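Local structure of cystalysin (Treponema denticola, 1C7N) at residues D203-D208 and P236-N241; G324-W329 and R369-A374; V122-F127 and G357-D362. The protein belongs to the class I and II aminotransferase family of pyridoxal-5'-phosphate-dependent enzymes and carries pyridoxal-5'-phosphate covalently bound. All coordinates share one frame; numbering follows the deposited sequence.

Interaction 1: residues D203-D208 and P236-N241; sequences DEIHFD and PSKTFN. With PLP (pyridoxal-5'-phosphate), chain I.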
loop_
_atom_site.group_PDB
_atom_site.type_symbol
_atom_site.label_atom_id
_atom_site.label_comp_id
_atom_site.label_asym_id
_atom_site.label_seq_id
_atom_site.Cartn_x
_atom_site.Cartn_y
_atom_site.Cartn_z
ATOM N N ASP A 203 14.064 11.882 -7.350
ATOM C CA ASP A 203 12.650 11.630 -7.621
ATOM C C ASP A 203 12.377 12.023 -9.068
ATOM O O ASP A 203 12.325 13.209 -9.407
ATOM C CB ASP A 203 11.775 12.447 -6.660
ATOM C CG ASP A 203 10.282 12.194 -6.843
ATOM O OD1 ASP A 203 9.493 12.613 -5.959
ATOM O OD2 ASP A 203 9.886 11.591 -7.866
ATOM N N GLU A 204 12.217 11.020 -9.922
ATOM C CA GLU A 204 11.978 11.266 -11.336
ATOM C C GLU A 204 10.628 10.692 -11.765
ATOM O O GLU A 204 10.490 10.145 -12.864
ATOM C CB GLU A 204 13.123 10.655 -12.160
ATOM C CG GLU A 204 14.502 10.879 -11.515
ATOM C CD GLU A 204 15.678 10.659 -12.455
ATOM O OE1 GLU A 204 15.512 9.994 -13.500
ATOM O OE2 GLU A 204 16.784 11.146 -12.138
ATOM N N ILE A 205 9.627 10.835 -10.901
ATOM C CA ILE A 205 8.310 10.302 -11.215
ATOM C C ILE A 205 7.703 10.942 -12.458
ATOM O O ILE A 205 6.896 10.318 -13.141
ATOM C CB ILE A 205 7.327 10.448 -10.031
ATOM C CG1 ILE A 205 6.092 9.587 -10.306
ATOM C CG2 ILE A 205 6.930 11.904 -9.843
ATOM C CD1 ILE A 205 5.135 9.494 -9.166
ATOM N N HIS A 206 8.096 12.181 -12.753
ATOM C CA HIS A 206 7.585 12.879 -13.929
ATOM C C HIS A 206 8.475 12.676 -15.152
ATOM O O HIS A 206 8.318 13.392 -16.145
ATOM C CB HIS A 206 7.511 14.392 -13.690
ATOM C CG HIS A 206 6.543 14.811 -12.629
ATOM N ND1 HIS A 206 6.907 14.972 -11.309
ATOM C CD2 HIS A 206 5.240 15.169 -12.706
ATOM C CE1 HIS A 206 5.872 15.421 -10.622
ATOM N NE2 HIS A 206 4.848 15.548 -11.446
ATOM N N PHE A 207 9.399 11.720 -15.122
ATOM C CA PHE A 207 10.290 11.608 -16.275
ATOM C C PHE A 207 9.721 11.164 -17.626
ATOM O O PHE A 207 10.435 11.212 -18.627
ATOM C CB PHE A 207 11.584 10.826 -15.918
ATOM C CG PHE A 207 11.422 9.328 -15.770
ATOM C CD1 PHE A 207 12.548 8.539 -15.524
ATOM C CD2 PHE A 207 10.188 8.704 -15.877
ATOM C CE1 PHE A 207 12.445 7.149 -15.384
ATOM C CE2 PHE A 207 10.075 7.314 -15.740
ATOM C CZ PHE A 207 11.206 6.540 -15.494
ATOM N N ASP A 208 8.447 10.770 -17.679
ATOM C CA ASP A 208 7.840 10.386 -18.959
ATOM C C ASP A 208 7.000 11.536 -19.501
ATOM O O ASP A 208 6.529 11.484 -20.638
ATOM C CB ASP A 208 6.920 9.169 -18.823
ATOM C CG ASP A 208 7.641 7.938 -18.340
ATOM O OD1 ASP A 208 8.708 7.612 -18.896
ATOM O OD2 ASP A 208 7.129 7.287 -17.407
ATOM N N PRO A 236 4.726 4.556 -12.616
ATOM C CA PRO A 236 3.893 4.824 -13.791
ATOM C C PRO A 236 2.676 5.692 -13.444
ATOM O O PRO A 236 1.944 6.116 -14.337
ATOM C CB PRO A 236 3.486 3.422 -14.230
ATOM C CG PRO A 236 3.247 2.753 -12.895
ATOM C CD PRO A 236 4.458 3.205 -12.081
ATOM N N SER A 237 2.483 5.967 -12.151
ATOM C CA SER A 237 1.332 6.744 -11.667
ATOM C C SER A 237 1.081 8.129 -12.264
ATOM O O SER A 237 -0.039 8.424 -12.685
ATOM C CB SER A 237 1.369 6.850 -10.134
ATOM O OG SER A 237 2.629 7.283 -9.662
ATOM N N LYS A 238 2.085 8.999 -12.278
ATOM C CA LYS A 238 1.875 10.321 -12.853
ATOM C C LYS A 238 1.699 10.206 -14.368
ATOM O O LYS A 238 0.824 10.846 -14.962
ATOM C CB LYS A 238 3.057 11.241 -12.524
ATOM C CG LYS A 238 2.952 11.884 -11.149
ATOM C CD LYS A 238 1.788 12.878 -11.110
ATOM C CE LYS A 238 1.533 13.470 -9.712
ATOM N NZ LYS A 238 2.773 13.470 -8.934
ATOM N N THR A 239 2.516 9.362 -14.986
ATOM C CA THR A 239 2.467 9.163 -16.434
ATOM C C THR A 239 1.107 8.701 -16.962
ATOM O O THR A 239 0.596 9.248 -17.941
ATOM C CB THR A 239 3.517 8.126 -16.884
ATOM O OG1 THR A 239 4.794 8.463 -16.328
ATOM C CG2 THR A 239 3.620 8.090 -18.413
ATOM N N PHE A 240 0.515 7.700 -16.315
ATOM C CA PHE A 240 -0.756 7.153 -16.787
ATOM C C PHE A 240 -1.977 7.407 -15.899
ATOM O O PHE A 240 -3.004 6.729 -16.021
ATOM C CB PHE A 240 -0.588 5.652 -17.037
ATOM C CG PHE A 240 0.532 5.326 -17.992
ATOM C CD1 PHE A 240 1.797 4.992 -17.521
ATOM C CD2 PHE A 240 0.327 5.388 -19.371
ATOM C CE1 PHE A 240 2.843 4.722 -18.409
ATOM C CE2 PHE A 240 1.366 5.121 -20.265
ATOM C CZ PHE A 240 2.624 4.788 -19.783
ATOM N N ASN A 241 -1.860 8.389 -15.009
ATOM C CA ASN A 241 -2.955 8.762 -14.117
ATOM C C ASN A 241 -3.457 7.606 -13.246
ATOM O O ASN A 241 -4.670 7.387 -13.125
ATOM C CB ASN A 241 -4.108 9.339 -14.954
ATOM C CG ASN A 241 -5.160 10.033 -14.113
ATOM O OD1 ASN A 241 -4.901 10.446 -12.986
ATOM N ND2 ASN A 241 -6.355 10.183 -14.672
HETATM N N1 PLP I . 6.958 13.082 -6.273
HETATM C C2 PLP I . 6.574 14.247 -6.966
HETATM C C2A PLP I . 7.700 15.222 -7.256
HETATM C C3 PLP I . 5.176 14.313 -7.398
HETATM O O3 PLP I . 4.850 15.485 -7.946
HETATM C C4 PLP I . 4.315 13.217 -7.151
HETATM C C4A PLP I . 2.940 13.201 -7.649
HETATM C C5 PLP I . 4.866 12.024 -6.434
HETATM C C6 PLP I . 6.159 12.001 -5.994
HETATM C C5A PLP I . 4.030 10.751 -6.522
HETATM O O4P PLP I . 3.602 10.063 -5.415
HETATM P P PLP I . 2.828 8.684 -5.796
HETATM O O1P PLP I . 2.185 8.339 -4.531
HETATM O O2P PLP I . 3.870 7.660 -6.209
HETATM O O3P PLP I . 1.856 8.916 -6.869
HETATM O O HOH W 1 6.146 10.579 -15.827
HETATM O O HOH W 2 4.746 8.580 -13.139
#
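His206 and Asp208, in the loop of 203-208 with its type I turn from Glu204 to Phe207, run beside Lys238 and Thr239 of the short, weakly bonded helix in 236-241, and the CA atoms of His206 and Lys238 lie 6.3 Å apart. Lys238 is bent at chi2 (-68°) and again at its far end, which brings its amine to the pyridoxal-5'-phosphate: NZ is bonded to PLP C4A at 1.3 Å, the length of a Schiff-base linkage. On the way its CG lies over one face of the His206 ring, and the Lys238 and Ile205 side chains cross at about a right angle, with Lys238 CG 3.8 Å from Ile205 CD1. A branched, apolar isoleucine suits this place because its two branches divide the work: CD1 meets Lys238, Ser237 and PLP C5A, while CG2 lies beneath the pyridine ring, 3.7 Å from PLP C2. Ser237, small and polar, sends OG to PLP O3P in a weak hydrogen bond. Farther from the ring, Thr239 OG1 donates to Asp208 OD2 (2.8 Å), meeting OD2 on its anti lone pair, the one turned away from OD1; OD1 accepts from Trp78 NE1. Water 2 bridges backbone to backbone, donating to Ile205 O and accepting from Thr239 N; water 1 accepts from Asp208 N and donates to Ile205 O and Thr239 OG1. Asp203 is steadied by an Asx turn, OD2 accepting from Ile205 N, and sets OD1 2.6 Å from PLP N1. At the other end Asn241 closes the helix in a Schellman motif. A lysine in Schiff-base linkage, an aspartate at the pyridine nitrogen and a hydroxyl at the phosphate together are characteristic of the pyridoxal-5'-phosphate site of the aminotransferase fold.

Interaction 2: residues G324-W329 and R369-A374; sequences GTYLQW and RINLAA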
loop_
_atom_site.group_PDB
_atom_site.type_symbol
_atom_site.label_atom_id
_atom_site.label_comp_id
_atom_site.label_asym_id
_atom_site.label_seq_id
_atom_site.Cartn_x
_atom_site.Cartn_y
_atom_site.Cartn_z
ATOM N N GLY A 324 8.792 20.037 -18.635
ATOM C CA GLY A 324 8.292 18.732 -18.231
ATOM C C GLY A 324 7.159 18.824 -17.227
ATOM O O GLY A 324 6.888 19.900 -16.696
ATOM N N THR A 325 6.533 17.682 -16.943
ATOM C CA THR A 325 5.378 17.570 -16.047
ATOM C C THR A 325 4.214 18.239 -16.781
ATOM O O THR A 325 4.419 18.886 -17.812
ATOM C CB THR A 325 5.551 18.326 -14.686
ATOM O OG1 THR A 325 5.322 19.728 -14.889
ATOM C CG2 THR A 325 6.940 18.102 -14.085
ATOM N N TYR A 326 2.996 18.074 -16.267
ATOM C CA TYR A 326 1.836 18.735 -16.861
ATOM C C TYR A 326 1.352 19.830 -15.908
ATOM O O TYR A 326 0.196 20.244 -15.953
ATOM C CB TYR A 326 0.696 17.749 -17.162
ATOM C CG TYR A 326 0.207 16.873 -16.016
ATOM C CD1 TYR A 326 0.422 15.496 -16.041
ATOM C CD2 TYR A 326 -0.513 17.406 -14.944
ATOM C CE1 TYR A 326 -0.067 14.664 -15.036
ATOM C CE2 TYR A 326 -1.008 16.582 -13.922
ATOM C CZ TYR A 326 -0.777 15.207 -13.980
ATOM O OH TYR A 326 -1.236 14.377 -12.984
ATOM N N LEU A 327 2.269 20.306 -15.067
ATOM C CA LEU A 327 1.985 21.343 -14.074
ATOM C C LEU A 327 2.696 22.657 -14.441
ATOM O O LEU A 327 3.920 22.754 -14.366
ATOM C CB LEU A 327 2.440 20.847 -12.700
ATOM C CG LEU A 327 1.867 19.475 -12.302
ATOM C CD1 LEU A 327 2.603 18.908 -11.096
ATOM C CD2 LEU A 327 0.386 19.625 -11.990
ATOM N N GLN A 328 1.919 23.664 -14.831
ATOM C CA GLN A 328 2.468 24.953 -15.254
ATOM C C GLN A 328 2.562 25.969 -14.115
ATOM O O GLN A 328 1.674 26.057 -13.272
ATOM C CB GLN A 328 1.619 25.495 -16.416
ATOM C CG GLN A 328 2.156 26.741 -17.110
ATOM C CD GLN A 328 1.446 26.993 -18.435
ATOM O OE1 GLN A 328 0.319 26.548 -18.631
ATOM N NE2 GLN A 328 2.100 27.720 -19.342
ATOM N N TRP A 329 3.647 26.734 -14.111
ATOM C CA TRP A 329 3.933 27.717 -13.063
ATOM C C TRP A 329 3.567 29.118 -13.541
ATOM O O TRP A 329 4.251 29.682 -14.391
ATOM C CB TRP A 329 5.429 27.637 -12.729
ATOM C CG TRP A 329 5.877 28.175 -11.384
ATOM C CD1 TRP A 329 6.928 29.019 -11.162
ATOM C CD2 TRP A 329 5.389 27.797 -10.082
ATOM N NE1 TRP A 329 7.135 29.182 -9.813
ATOM C CE2 TRP A 329 6.208 28.447 -9.127
ATOM C CE3 TRP A 329 4.351 26.972 -9.632
ATOM C CZ2 TRP A 329 6.017 28.293 -7.747
ATOM C CZ3 TRP A 329 4.162 26.821 -8.262
ATOM C CH2 TRP A 329 4.994 27.479 -7.335
ATOM N N ARG A 369 0.192 27.122 -9.387
ATOM C CA ARG A 369 0.484 25.936 -10.189
ATOM C C ARG A 369 -0.829 25.420 -10.762
ATOM O O ARG A 369 -1.745 25.083 -10.012
ATOM C CB ARG A 369 1.125 24.842 -9.327
ATOM C CG ARG A 369 1.733 23.693 -10.132
ATOM C CD ARG A 369 2.064 22.494 -9.253
ATOM N NE ARG A 369 0.877 21.700 -8.959
ATOM C CZ ARG A 369 0.890 20.539 -8.306
ATOM N NH1 ARG A 369 2.035 20.023 -7.865
ATOM N NH2 ARG A 369 -0.246 19.887 -8.103
ATOM N N ILE A 370 -0.918 25.355 -12.088
ATOM C CA ILE A 370 -2.132 24.886 -12.746
ATOM C C ILE A 370 -1.950 23.487 -13.327
ATOM O O ILE A 370 -0.938 23.200 -13.971
ATOM C CB ILE A 370 -2.563 25.868 -13.873
ATOM C CG1 ILE A 370 -3.968 25.506 -14.365
ATOM C CG2 ILE A 370 -1.556 25.839 -15.022
ATOM C CD1 ILE A 370 -4.466 26.374 -15.496
ATOM N N ASN A 371 -2.919 22.608 -13.078
ATOM C CA ASN A 371 -2.869 21.237 -13.591
ATOM C C ASN A 371 -3.405 21.246 -15.031
ATOM O O ASN A 371 -4.609 21.394 -15.254
ATOM C CB ASN A 371 -3.736 20.323 -12.714
ATOM C CG ASN A 371 -3.714 18.885 -13.174
ATOM O OD1 ASN A 371 -3.528 18.609 -14.358
ATOM N ND2 ASN A 371 -3.916 17.958 -12.242
ATOM N N LEU A 372 -2.507 21.090 -16.002
ATOM C CA LEU A 372 -2.874 21.107 -17.420
ATOM C C LEU A 372 -3.504 19.819 -17.940
ATOM O O LEU A 372 -3.951 19.773 -19.087
ATOM C CB LEU A 372 -1.646 21.424 -18.279
ATOM C CG LEU A 372 -0.937 22.760 -18.020
ATOM C CD1 LEU A 372 0.244 22.875 -18.965
ATOM C CD2 LEU A 372 -1.897 23.923 -18.217
ATOM N N ALA A 373 -3.538 18.778 -17.114
ATOM C CA ALA A 373 -4.102 17.497 -17.541
ATOM C C ALA A 373 -5.628 17.468 -17.524
ATOM O O ALA A 373 -6.242 16.766 -16.717
ATOM C CB ALA A 373 -3.553 16.376 -16.677
ATOM N N ALA A 374 -6.231 18.223 -18.433
ATOM C CA ALA A 374 -7.678 18.297 -18.559
ATOM C C ALA A 374 -7.996 18.649 -20.007
ATOM O O ALA A 374 -7.101 19.035 -20.766
ATOM C CB ALA A 374 -8.229 19.371 -17.622
#
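Leu327 to Trp329 pair with Asn371 to Arg369 as antiparallel strands, their axes 4.6 Å apart and their directions at 152°. Gln328 and Ile370 form the hydrogen-bonded pair, exchanging two backbone bonds, and beyond the strands Leu372 N donates to Tyr326 O. The chain 367-371 is the middle strand of the three-stranded antiparallel sheet, with 327-331 on one side and 355-356 on the other. On the face bearing Leu327, Trp329 and Arg369, the bend of Arg369 at chi3 (79°) lays its guanidinium flat beneath Leu327, whose CD1 is 3.5 Å from NH1. NH2 forms a salt bridge with Asp355 and a hydrogen bond to Ser37 O, and NH1 bonds Asn175 OD1; at the other end of the side chain, Arg369 CB meets the edge of the Trp329 indole. The other face is apolar at Ile370 CG2, 3.5 Å from Gln328 CB. Gln328 NE2 binds Pro320 O and Gln303 O, whereas its buried OE1, against Leu372 CD2, has no polar partner. The methyl of Ala373 sits over the centre of the Tyr326 ring in a CH-pi contact, CB 3.7 Å from the centroid. Asn371 OD1 accepts from Ala373 N in an Asx turn and lies 3.3 Å from Tyr326 CE2.

Interaction 3: residues V122-F127 and G357-D362; sequences VYYPFF and GYIFGD. With PLP (pyridoxal-5'-phosphate), chain I.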
loop_
_atom_site.group_PDB
_atom_site.type_symbol
_atom_site.label_atom_id
_atom_site.label_comp_id
_atom_site.label_asym_id
_atom_site.label_seq_id
_atom_site.Cartn_x
_atom_site.Cartn_y
_atom_site.Cartn_z
ATOM N N VAL A 122 9.571 23.565 -4.014
ATOM C CA VAL A 122 9.420 22.222 -4.560
ATOM C C VAL A 122 8.263 21.435 -3.944
ATOM O O VAL A 122 7.756 21.791 -2.875
ATOM C CB VAL A 122 10.735 21.424 -4.349
ATOM C CG1 VAL A 122 10.925 21.122 -2.872
ATOM C CG2 VAL A 122 10.736 20.153 -5.178
ATOM N N TYR A 123 7.858 20.374 -4.644
ATOM C CA TYR A 123 6.795 19.454 -4.221
ATOM C C TYR A 123 6.810 19.380 -2.688
ATOM O O TYR A 123 7.746 18.847 -2.100
ATOM C CB TYR A 123 7.089 18.092 -4.848
ATOM C CG TYR A 123 6.145 16.970 -4.502
ATOM C CD1 TYR A 123 4.802 17.021 -4.858
ATOM C CD2 TYR A 123 6.618 15.825 -3.866
ATOM C CE1 TYR A 123 3.949 15.948 -4.593
ATOM C CE2 TYR A 123 5.783 14.753 -3.596
ATOM C CZ TYR A 123 4.453 14.814 -3.962
ATOM O OH TYR A 123 3.641 13.735 -3.700
ATOM N N TYR A 124 5.767 19.910 -2.050
ATOM C CA TYR A 124 5.701 19.981 -0.588
ATOM C C TYR A 124 5.918 18.727 0.270
ATOM O O TYR A 124 6.457 18.829 1.367
ATOM C CB TYR A 124 4.414 20.707 -0.157
ATOM C CG TYR A 124 3.113 20.078 -0.598
ATOM C CD1 TYR A 124 2.481 19.107 0.184
ATOM C CD2 TYR A 124 2.506 20.461 -1.796
ATOM C CE1 TYR A 124 1.275 18.536 -0.217
ATOM C CE2 TYR A 124 1.304 19.897 -2.204
ATOM C CZ TYR A 124 0.694 18.938 -1.411
ATOM O OH TYR A 124 -0.506 18.394 -1.814
ATOM N N PRO A 125 5.515 17.537 -0.203
ATOM C CA PRO A 125 5.747 16.357 0.641
ATOM C C PRO A 125 7.228 16.155 0.983
ATOM O O PRO A 125 7.560 15.423 1.920
ATOM C CB PRO A 125 5.185 15.218 -0.200
ATOM C CG PRO A 125 4.041 15.879 -0.894
ATOM C CD PRO A 125 4.645 17.194 -1.342
ATOM N N PHE A 126 8.114 16.787 0.217
ATOM C CA PHE A 126 9.548 16.679 0.483
ATOM C C PHE A 126 9.831 17.266 1.859
ATOM O O PHE A 126 10.555 16.675 2.658
ATOM C CB PHE A 126 10.370 17.451 -0.557
ATOM C CG PHE A 126 10.679 16.667 -1.807
ATOM C CD1 PHE A 126 11.565 17.179 -2.751
ATOM C CD2 PHE A 126 10.092 15.429 -2.040
ATOM C CE1 PHE A 126 11.861 16.470 -3.910
ATOM C CE2 PHE A 126 10.382 14.711 -3.198
ATOM C CZ PHE A 126 11.268 15.233 -4.134
ATOM N N PHE A 127 9.261 18.438 2.124
ATOM C CA PHE A 127 9.450 19.103 3.408
ATOM C C PHE A 127 8.969 18.198 4.535
ATOM O O PHE A 127 9.650 18.016 5.543
ATOM C CB PHE A 127 8.658 20.415 3.463
ATOM C CG PHE A 127 9.134 21.463 2.497
ATOM C CD1 PHE A 127 8.917 21.322 1.130
ATOM C CD2 PHE A 127 9.779 22.605 2.957
ATOM C CE1 PHE A 127 9.332 22.305 0.233
ATOM C CE2 PHE A 127 10.201 23.596 2.071
ATOM C CZ PHE A 127 9.976 23.445 0.705
ATOM N N GLY A 357 0.880 28.617 -5.093
ATOM C CA GLY A 357 2.331 28.617 -5.117
ATOM C C GLY A 357 3.051 28.529 -3.791
ATOM O O GLY A 357 4.050 27.816 -3.680
ATOM N N TYR A 358 2.546 29.225 -2.777
ATOM C CA TYR A 358 3.206 29.242 -1.474
ATOM C C TYR A 358 3.346 27.898 -0.764
ATOM O O TYR A 358 4.219 27.741 0.093
ATOM C CB TYR A 358 2.514 30.251 -0.543
ATOM C CG TYR A 358 1.211 29.790 0.077
ATOM C CD1 TYR A 358 1.196 29.170 1.326
ATOM C CD2 TYR A 358 -0.007 29.989 -0.572
ATOM C CE1 TYR A 358 0.001 28.765 1.917
ATOM C CE2 TYR A 358 -1.210 29.585 0.005
ATOM C CZ TYR A 358 -1.198 28.975 1.253
ATOM O OH TYR A 358 -2.375 28.595 1.854
ATOM N N ILE A 359 2.512 26.924 -1.112
ATOM C CA ILE A 359 2.602 25.629 -0.446
ATOM C C ILE A 359 3.880 24.879 -0.812
ATOM O O ILE A 359 4.246 23.909 -0.146
ATOM C CB ILE A 359 1.380 24.733 -0.760
ATOM C CG1 ILE A 359 1.438 24.231 -2.206
ATOM C CG2 ILE A 359 0.101 25.513 -0.514
ATOM C CD1 ILE A 359 0.297 23.291 -2.569
ATOM N N PHE A 360 4.563 25.341 -1.857
ATOM C CA PHE A 360 5.804 24.713 -2.302
ATOM C C PHE A 360 7.040 25.376 -1.706
ATOM O O PHE A 360 8.163 25.023 -2.046
ATOM C CB PHE A 360 5.900 24.756 -3.829
ATOM C CG PHE A 360 4.785 24.036 -4.516
ATOM C CD1 PHE A 360 3.670 24.727 -4.980
ATOM C CD2 PHE A 360 4.823 22.651 -4.648
ATOM C CE1 PHE A 360 2.604 24.049 -5.561
ATOM C CE2 PHE A 360 3.764 21.963 -5.225
ATOM C CZ PHE A 360 2.652 22.660 -5.682
ATOM N N GLY A 361 6.820 26.338 -0.817
ATOM C CA GLY A 361 7.926 27.044 -0.196
ATOM C C GLY A 361 7.726 28.533 -0.388
ATOM O O GLY A 361 6.938 28.950 -1.236
ATOM N N ASP A 362 8.424 29.345 0.397
ATOM C CA ASP A 362 8.273 30.787 0.270
ATOM C C ASP A 362 8.631 31.287 -1.127
ATOM O O ASP A 362 8.175 32.348 -1.551
ATOM C CB ASP A 362 9.115 31.495 1.332
ATOM C CG ASP A 362 8.514 31.370 2.721
ATOM O OD1 ASP A 362 9.169 31.786 3.697
ATOM O OD2 ASP A 362 7.379 30.857 2.836
HETATM N N1 PLP I . 6.958 13.082 -6.273
HETATM C C2 PLP I . 6.574 14.247 -6.966
HETATM C C2A PLP I . 7.700 15.222 -7.256
HETATM C C3 PLP I . 5.176 14.313 -7.398
HETATM O O3 PLP I . 4.850 15.485 -7.946
HETATM C C4 PLP I . 4.315 13.217 -7.151
HETATM C C4A PLP I . 2.940 13.201 -7.649
HETATM C C5 PLP I . 4.866 12.024 -6.434
HETATM C C6 PLP I . 6.159 12.001 -5.994
HETATM C C5A PLP I . 4.030 10.751 -6.522
HETATM O O4P PLP I . 3.602 10.063 -5.415
HETATM P P PLP I . 2.828 8.684 -5.796
HETATM O O1P PLP I . 2.185 8.339 -4.531
HETATM O O2P PLP I . 3.870 7.660 -6.209
HETATM O O3P PLP I . 1.856 8.916 -6.869
#
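Tyr124 has CG lodged between its backbone N and carbonyl carbon (chi1 60°), and Phe360 has CG anti to its carbonyl carbon (chi1 -60°); these torsions bring the two rings together obliquely, centroids 5.9 Å apart and planes at 54°. Ile359 adds an apolar tip, its CD1 3.6 Å from Tyr124 CE2, and its CG1 lies over one face of the Phe360 ring. The backbones meet where Val122 N donates to Phe360 O (2.8 Å), in the carbonyl plane on a lone pair, at the end of the 3-10 turn 357-360. Phe127 brings CZ to the same oxygen, and to Gly361, which has backbone angles at which a CB would press on the preceding carbonyl oxygen, so glycine fits the site. Tyr123 points away from 357-362: its ring lies over the pyridine ring of pyridoxal-5'-phosphate, with CE2 3.4 Å from PLP N1, while CD of Pro125 covers its other face. Around this contact, Val122 and Phe126 rest on strand 165-171, Tyr123 and Pro125 touch helix 98-109, and Tyr124 and Phe360 reach Asp355 of strand 355-356.

How the interactions relate
Following the chain, 122-127 comes first, at the start of helix 125-131, and finds its partner 357-362 only 230 residues later, so interaction 3 closes the longest loop. Interaction 1 is nested within it, closing the shorter loop between 203-208 and 236-241 in the part of the chain built round the seven-stranded sheet. Interaction 2 opens at 324-329, after interaction 1 has closed, and ends at 369-374, past 357-362; it therefore crosses interaction 3. Ile205 of interaction 1 and Tyr123 of interaction 3 lie on opposite faces of the pyridoxal-5'-phosphate ring. Interaction 2 touches both through packing of Thr325 on His206 and of Arg369 on Phe360, linking the three-stranded sheet to the pocket.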